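Local coordinates for 49 protein (Murid herpesvirus 4, PDB 6A4V), which interacts with poly(ADP-ribose) polymerase 1 and probably facilitates virus replication through that interaction, at residues B[40-44]-B[45-49]; B[69-72]-B[73-77]; B[280-283]-B[284-288]. One frame throughout, in Å; residues are numbered along the deposited sequence.

Contact 1 (B[40-44]-B[45-49]); sequences YYPSL and ESVVH
Ser-43 and Ser-46 meet through two reciprocal bonds at the first turn of helix 44-57. The hydroxyl of Ser-43 accepts the backbone amide of Ser-46, with OG 3.2 Å from N and an N-H...O angle of 159°. In return Ser-46 OG donates to the carbonyl oxygen of Ser-43 at 2.8 Å, lying in the carbonyl plane on a lone pair. Each serine holds its OG between its own backbone N and carbonyl carbon (chi1 49° in Ser-43, 71° in Ser-46), which turns the Ser-43 hydroxyl forward to the helix start and the Ser-46 hydroxyl back to the cap residue. Ser-43 is thus the N-cap, its side chain taking up an amide that has no carbonyl of an earlier helical turn to bond to. Val-47 N adds a weak bond to the same Ser-43 carbonyl, 3.3 Å from O, and the CG2 methyl of Val-47 rests 3.5 Å from that oxygen. One residue further, the bond from Val-48 N to Leu-44 O is short and straight, 2.7 Å, the first i to i+4 bond here that is not weak. Pro-42, just ahead of the cap, leans its CB toward Ser-46 OG at 4.1 Å, while its CG lies near Val-47 CG2 at 4.4 Å, a loose apolar touch. Ile-75 of helix 61-85 packs against both Pro-42 and Val-47, and Phe-246 of helix 238-262 also touches Val-47, which places this face of the helix start against the helical bundle. Before the proline the chain is tied down by a classic beta bulge, in which Tyr-40 and Tyr-41 together face Met-192; the two phenol hydroxyls reach further, that of Tyr-40 to the carboxylate of Glu-86 and that of Tyr-41 to the carbonyl of Phe-189.

Contact 2 (B[69-72]-B[73-77]); sequences LQVL and CKICQ
Val-71 and Ile-75 stand one turn apart on helix 61-85, side by side and pointing the same way, an i to i+4 pair on an alpha-helix of this largely helical protein. Ile-75 can be followed outward along its longer branch. Its CB sits 3.5 Å from the carbonyl oxygen of Val-71, the same oxygen that accepts Ile-75 N in a backbone bond. CG1 comes nearer still, 3.3 Å from Val-71 O, because chi1 of -74° sets it beside the backbone N and anti to the carbonyl carbon, back along the preceding turn. At the tip, CD1 is 3.6 Å from Val-71 O and comes alongside the CG1 methyl of Val-71. That methyl is itself anti to its backbone N (chi1 165°), and the two branches meet at 3.7 Å. On this flank Ile-75 is turned to helix 44-57.

Lys-74, on an exposed flank, also lies back along its own helix. Its CD passes 3.5 Å from Gln-70 O, and the bend at chi2 brings NZ to 4.0 Å from the CB of Gln-70, so the aliphatic part of the chain runs beside the backbone while Leu-302 of helix 295-312 touches the lysine. Helix 61-85 is wedged among three others, for on its buried sides Leu-69 and Leu-72 pack on Phe-250 of helix 238-262, and Cys-73 and Cys-76 on Ile-301 and Phe-298 of helix 295-312, respectively. Successive i to i+4 bonds from Cys-73, Lys-74, Ile-75 and Cys-76 back to residues 69 to 72 hold the turn. Cys-76 has its sulfur beside its own backbone N, which brings SG to 3.3 Å from the carbonyl oxygen of Leu-72.

Contact 3 (B[280-283]-B[284-288]); sequences SNLN and HLLHR
Leu-282 and Leu-286 lie side by side on the inner face of helix 274-289, their methyls meeting where CD1 of Leu-282 is 3.6 Å from CD2 of Leu-286. The two reach each other from unlike conformations. Leu-282 carries CG anti to its backbone N (chi1 -180°) and turns CD1 forward along the helix, whereas Leu-286 has an unusual chi1 of -106°, away from any staggered position, with its CD2 also 3.6 Å from the carbonyl oxygen of Leu-282. Both pack on Val-254 of helix 238-262. Elsewhere on the helix, His-284 folds back over the preceding turn, CG beside its own backbone N, and its ring lies obliquely near Ser-280. The ring carbon CE1 is 3.6 Å from Ser-280 OG, and ND1 comes within 3.2 Å of Ser-280 O at an angle too poor for a hydrogen bond; that oxygen instead accepts His-284 N at 3.0 Å. Leu-285 settles its CG 3.6 Å from Asn-281 O. The chemistry is therefore graded: Leu-282 and Leu-286 join the helix to its own bundle, Leu-285 lies at the boundary, touching both its own helix 295-312 and Arg-99 of the second subunit, and Ser-280, Asn-281 and His-284 meet Arg-106, Arg-99 and Thr-102 of the second subunit, respectively, by packing.

The three contacts follow one another along the chain, each local to a single helix or its start. Contacts 1 and 2 have centres 12 Å apart and touch directly: Val-47 CG2 lies 4.0 Å from Ile-75 CD1, and Pro-42 CG 4.1 Å from Ile-75 CG2, which joins the capped start of helix 44-57 to the middle of helix 61-85. Contacts 2 and 3 have centres 15 Å apart and do not touch, their nearest atoms being about 5 Å apart; Phe-250 and Ile-301 pack against both. Contact 1 is remote from contact 3, with centres 25 Å apart. Of the three, contact 3 alone meets the second subunit.

Contact 1 (B[40-44]-B[45-49])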
# COMPACT_ATOMS: atom_id res chain seq x y z
N TYR B 40 -0.30 -1.45 -12.78
CA TYR B 40 0.73 -2.31 -12.30
C TYR B 40 2.02 -1.50 -12.51
O TYR B 40 2.85 -1.44 -11.65
CB TYR B 40 0.65 -3.67 -13.02
CG TYR B 40 1.43 -4.80 -12.39
CD1 TYR B 40 1.19 -5.19 -11.09
CD2 TYR B 40 2.27 -5.61 -13.17
CE1 TYR B 40 1.90 -6.23 -10.52
CE2 TYR B 40 2.93 -6.69 -12.63
CZ TYR B 40 2.76 -6.99 -11.28
OH TYR B 40 3.48 -7.98 -10.71
N TYR B 41 2.13 -0.90 -13.70
CA TYR B 41 3.03 0.17 -13.94
C TYR B 41 2.45 1.03 -15.04
O TYR B 41 1.86 0.50 -15.97
CB TYR B 41 4.43 -0.33 -14.33
CG TYR B 41 4.51 -1.26 -15.51
CD1 TYR B 41 4.74 -0.76 -16.80
CD2 TYR B 41 4.41 -2.64 -15.36
CE1 TYR B 41 4.79 -1.59 -17.90
CE2 TYR B 41 4.44 -3.49 -16.45
CZ TYR B 41 4.65 -2.95 -17.72
OH TYR B 41 4.73 -3.73 -18.81
N PRO B 42 2.76 2.34 -15.02
CA PRO B 42 2.43 3.25 -16.12
C PRO B 42 3.49 3.25 -17.21
O PRO B 42 4.65 2.79 -16.99
CB PRO B 42 2.44 4.57 -15.32
CG PRO B 42 3.59 4.42 -14.39
CD PRO B 42 3.58 2.98 -13.97
N SER B 43 3.14 3.81 -18.37
CA SER B 43 4.11 4.01 -19.47
C SER B 43 4.95 5.26 -19.19
O SER B 43 4.39 6.29 -18.74
CB SER B 43 3.35 4.22 -20.78
OG SER B 43 2.32 5.20 -20.56
N LEU B 44 6.24 5.25 -19.54
CA LEU B 44 7.04 6.53 -19.57
C LEU B 44 6.28 7.59 -20.38
O LEU B 44 6.27 8.78 -20.03
CB LEU B 44 8.44 6.33 -20.17
CG LEU B 44 9.44 5.60 -19.28
CD1 LEU B 44 10.62 5.07 -20.09
CD2 LEU B 44 9.95 6.49 -18.16
N GLU B 45 5.64 7.14 -21.45
CA GLU B 45 5.00 8.01 -22.40
C GLU B 45 3.98 8.89 -21.67
O GLU B 45 4.03 10.12 -21.76
CB GLU B 45 4.40 7.19 -23.54
CG GLU B 45 5.43 6.41 -24.36
CD GLU B 45 6.45 7.19 -25.21
OE1 GLU B 45 7.07 8.15 -24.71
OE2 GLU B 45 6.63 6.81 -26.40
N SER B 46 3.08 8.26 -20.91
CA SER B 46 2.11 9.01 -20.08
C SER B 46 2.81 9.99 -19.12
O SER B 46 2.30 11.07 -18.88
CB SER B 46 1.20 8.06 -19.32
OG SER B 46 1.90 7.40 -18.26
N VAL B 47 3.92 9.59 -18.50
CA VAL B 47 4.54 10.40 -17.43
C VAL B 47 5.21 11.62 -18.08
O VAL B 47 5.19 12.74 -17.58
CB VAL B 47 5.56 9.57 -16.63
CG1 VAL B 47 6.26 10.42 -15.58
CG2 VAL B 47 4.94 8.33 -16.00
N VAL B 48 5.86 11.35 -19.19
CA VAL B 48 6.37 12.36 -20.06
C VAL B 48 5.26 13.37 -20.42
O VAL B 48 5.52 14.57 -20.42
CB VAL B 48 7.03 11.66 -21.27
CG1 VAL B 48 6.85 12.38 -22.60
CG2 VAL B 48 8.49 11.39 -20.94
N HIS B 49 4.03 12.92 -20.67
CA HIS B 49 2.91 13.82 -20.90
C HIS B 49 2.62 14.62 -19.62
O HIS B 49 2.64 15.85 -19.64
CB HIS B 49 1.67 13.07 -21.43
CG HIS B 49 0.47 13.93 -21.69
ND1 HIS B 49 -0.56 14.08 -20.76
CD2 HIS B 49 0.10 14.65 -22.78
CE1 HIS B 49 -1.51 14.86 -21.26
NE2 HIS B 49 -1.12 15.22 -22.50

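Contact 2 (B[69-72]-B[73-77])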
# COMPACT_ATOMS: atom_id res chain seq x y z
N LEU B 69 8.85 15.37 -9.17
CA LEU B 69 9.43 14.54 -8.20
C LEU B 69 8.37 13.87 -7.35
O LEU B 69 8.62 12.77 -6.89
CB LEU B 69 10.37 15.34 -7.30
CG LEU B 69 11.74 15.61 -7.93
CD1 LEU B 69 12.52 16.62 -7.12
CD2 LEU B 69 12.50 14.31 -8.14
N GLN B 70 7.30 14.59 -7.04
CA GLN B 70 6.21 14.06 -6.22
C GLN B 70 5.50 12.96 -6.99
O GLN B 70 5.38 11.82 -6.47
CB GLN B 70 5.25 15.17 -5.84
CG GLN B 70 5.81 15.99 -4.70
CD GLN B 70 4.92 17.15 -4.32
OE1 GLN B 70 4.40 17.87 -5.18
NE2 GLN B 70 4.74 17.33 -3.02
N VAL B 71 5.27 13.22 -8.29
CA VAL B 71 4.73 12.21 -9.15
C VAL B 71 5.66 11.00 -9.19
O VAL B 71 5.14 9.88 -9.20
CB VAL B 71 4.57 12.69 -10.60
CG1 VAL B 71 4.36 11.51 -11.52
CG2 VAL B 71 3.43 13.69 -10.69
N LEU B 72 6.98 11.24 -9.30
CA LEU B 72 7.86 10.09 -9.42
C LEU B 72 7.96 9.35 -8.10
O LEU B 72 8.17 8.14 -8.10
CB LEU B 72 9.23 10.49 -9.91
CG LEU B 72 9.30 10.81 -11.38
CD1 LEU B 72 10.63 11.40 -11.69
CD2 LEU B 72 9.06 9.58 -12.22
N CYS B 73 7.88 10.07 -6.97
CA CYS B 73 7.93 9.38 -5.67
C CYS B 73 6.74 8.40 -5.45
O CYS B 73 6.89 7.22 -4.92
CB CYS B 73 7.85 10.42 -4.56
SG CYS B 73 8.46 9.67 -3.07
N LYS B 74 5.52 8.86 -5.74
CA LYS B 74 4.35 7.99 -5.64
C LYS B 74 4.59 6.78 -6.55
O LYS B 74 4.51 5.60 -6.10
CB LYS B 74 3.11 8.76 -6.03
CG LYS B 74 2.58 9.61 -4.88
CD LYS B 74 2.19 11.02 -5.28
CE LYS B 74 1.88 11.90 -4.08
NZ LYS B 74 2.02 13.35 -4.37
N ILE B 75 4.92 7.08 -7.80
CA ILE B 75 4.97 6.02 -8.78
C ILE B 75 5.98 4.98 -8.33
O ILE B 75 5.67 3.82 -8.24
CB ILE B 75 5.29 6.52 -10.19
CG1 ILE B 75 4.06 7.21 -10.76
CG2 ILE B 75 5.73 5.31 -11.04
CD1 ILE B 75 4.31 7.90 -12.11
N CYS B 76 7.17 5.40 -7.97
CA CYS B 76 8.21 4.40 -7.53
C CYS B 76 7.76 3.56 -6.32
O CYS B 76 8.02 2.36 -6.23
CB CYS B 76 9.51 5.13 -7.21
SG CYS B 76 10.35 5.78 -8.67
N GLN B 77 7.14 4.23 -5.36
CA GLN B 77 6.63 3.65 -4.19
C GLN B 77 5.57 2.61 -4.56
O GLN B 77 5.60 1.45 -4.06
CB GLN B 77 5.99 4.70 -3.29
CG GLN B 77 5.42 4.09 -2.00
CD GLN B 77 4.92 5.11 -1.00
OE1 GLN B 77 4.19 6.05 -1.33
NE2 GLN B 77 5.13 4.79 0.27

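Contact 3 (B[280-283]-B[284-288])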
# COMPACT_ATOMS: atom_id res chain seq x y z
N SER B 280 19.49 18.97 1.64
CA SER B 280 20.56 18.10 2.05
C SER B 280 19.94 16.78 2.54
O SER B 280 20.41 15.68 2.22
CB SER B 280 21.42 18.74 3.12
OG SER B 280 22.46 17.84 3.48
N ASN B 281 18.84 16.94 3.25
CA ASN B 281 18.03 15.84 3.75
C ASN B 281 17.54 14.98 2.57
O ASN B 281 17.70 13.75 2.58
CB ASN B 281 16.88 16.44 4.54
CG ASN B 281 16.20 15.47 5.48
OD1 ASN B 281 16.87 14.66 6.13
ND2 ASN B 281 14.88 15.56 5.52
N LEU B 282 16.95 15.66 1.58
CA LEU B 282 16.42 15.02 0.38
C LEU B 282 17.50 14.18 -0.26
O LEU B 282 17.27 13.08 -0.75
CB LEU B 282 15.90 16.05 -0.64
CG LEU B 282 15.33 15.37 -1.90
CD1 LEU B 282 14.45 14.20 -1.47
CD2 LEU B 282 14.52 16.33 -2.77
N ASN B 283 18.72 14.72 -0.27
CA ASN B 283 19.84 14.06 -0.95
C ASN B 283 20.21 12.77 -0.21
O ASN B 283 20.32 11.71 -0.83
CB ASN B 283 21.00 15.04 -1.16
CG ASN B 283 22.27 14.32 -1.51
OD1 ASN B 283 22.38 13.75 -2.60
ND2 ASN B 283 23.15 14.21 -0.51
N HIS B 284 20.32 12.85 1.14
CA HIS B 284 20.59 11.67 2.03
C HIS B 284 19.56 10.56 1.84
O HIS B 284 19.89 9.37 1.82
CB HIS B 284 20.56 12.11 3.52
CG HIS B 284 21.72 12.94 3.96
ND1 HIS B 284 21.55 14.09 4.72
CD2 HIS B 284 23.05 12.79 3.78
CE1 HIS B 284 22.72 14.62 5.00
NE2 HIS B 284 23.67 13.84 4.43
N LEU B 285 18.29 10.97 1.71
CA LEU B 285 17.25 10.03 1.50
C LEU B 285 17.42 9.27 0.18
O LEU B 285 17.27 7.98 0.17
CB LEU B 285 15.90 10.77 1.58
CG LEU B 285 15.43 10.99 3.03
CD1 LEU B 285 14.30 11.98 3.10
CD2 LEU B 285 15.07 9.69 3.68
N LEU B 286 17.69 10.03 -0.91
CA LEU B 286 17.80 9.46 -2.25
C LEU B 286 18.95 8.47 -2.29
O LEU B 286 18.83 7.38 -2.85
CB LEU B 286 17.91 10.56 -3.31
CG LEU B 286 16.62 10.75 -4.12
CD1 LEU B 286 16.23 9.44 -4.79
CD2 LEU B 286 15.48 11.26 -3.24
N HIS B 287 20.01 8.82 -1.60
CA HIS B 287 21.14 7.98 -1.50
C HIS B 287 20.79 6.70 -0.73
O HIS B 287 21.35 5.61 -1.03
CB HIS B 287 22.30 8.74 -0.83
CG HIS B 287 23.60 8.03 -0.99
ND1 HIS B 287 24.00 7.00 -0.13
CD2 HIS B 287 24.56 8.11 -1.94
CE1 HIS B 287 25.17 6.52 -0.52
NE2 HIS B 287 25.52 7.18 -1.64
N ARG B 288 19.95 6.81 0.32
CA ARG B 288 19.60 5.59 1.07
C ARG B 288 18.66 4.72 0.22
O ARG B 288 18.75 3.49 0.31
CB ARG B 288 18.90 5.86 2.41
CG ARG B 288 18.72 4.63 3.29
CD ARG B 288 20.08 4.14 3.78
NE ARG B 288 19.99 3.04 4.73
CZ ARG B 288 20.11 1.75 4.42
NH1 ARG B 288 20.77 1.36 3.34
NH2 ARG B 288 19.53 0.85 5.21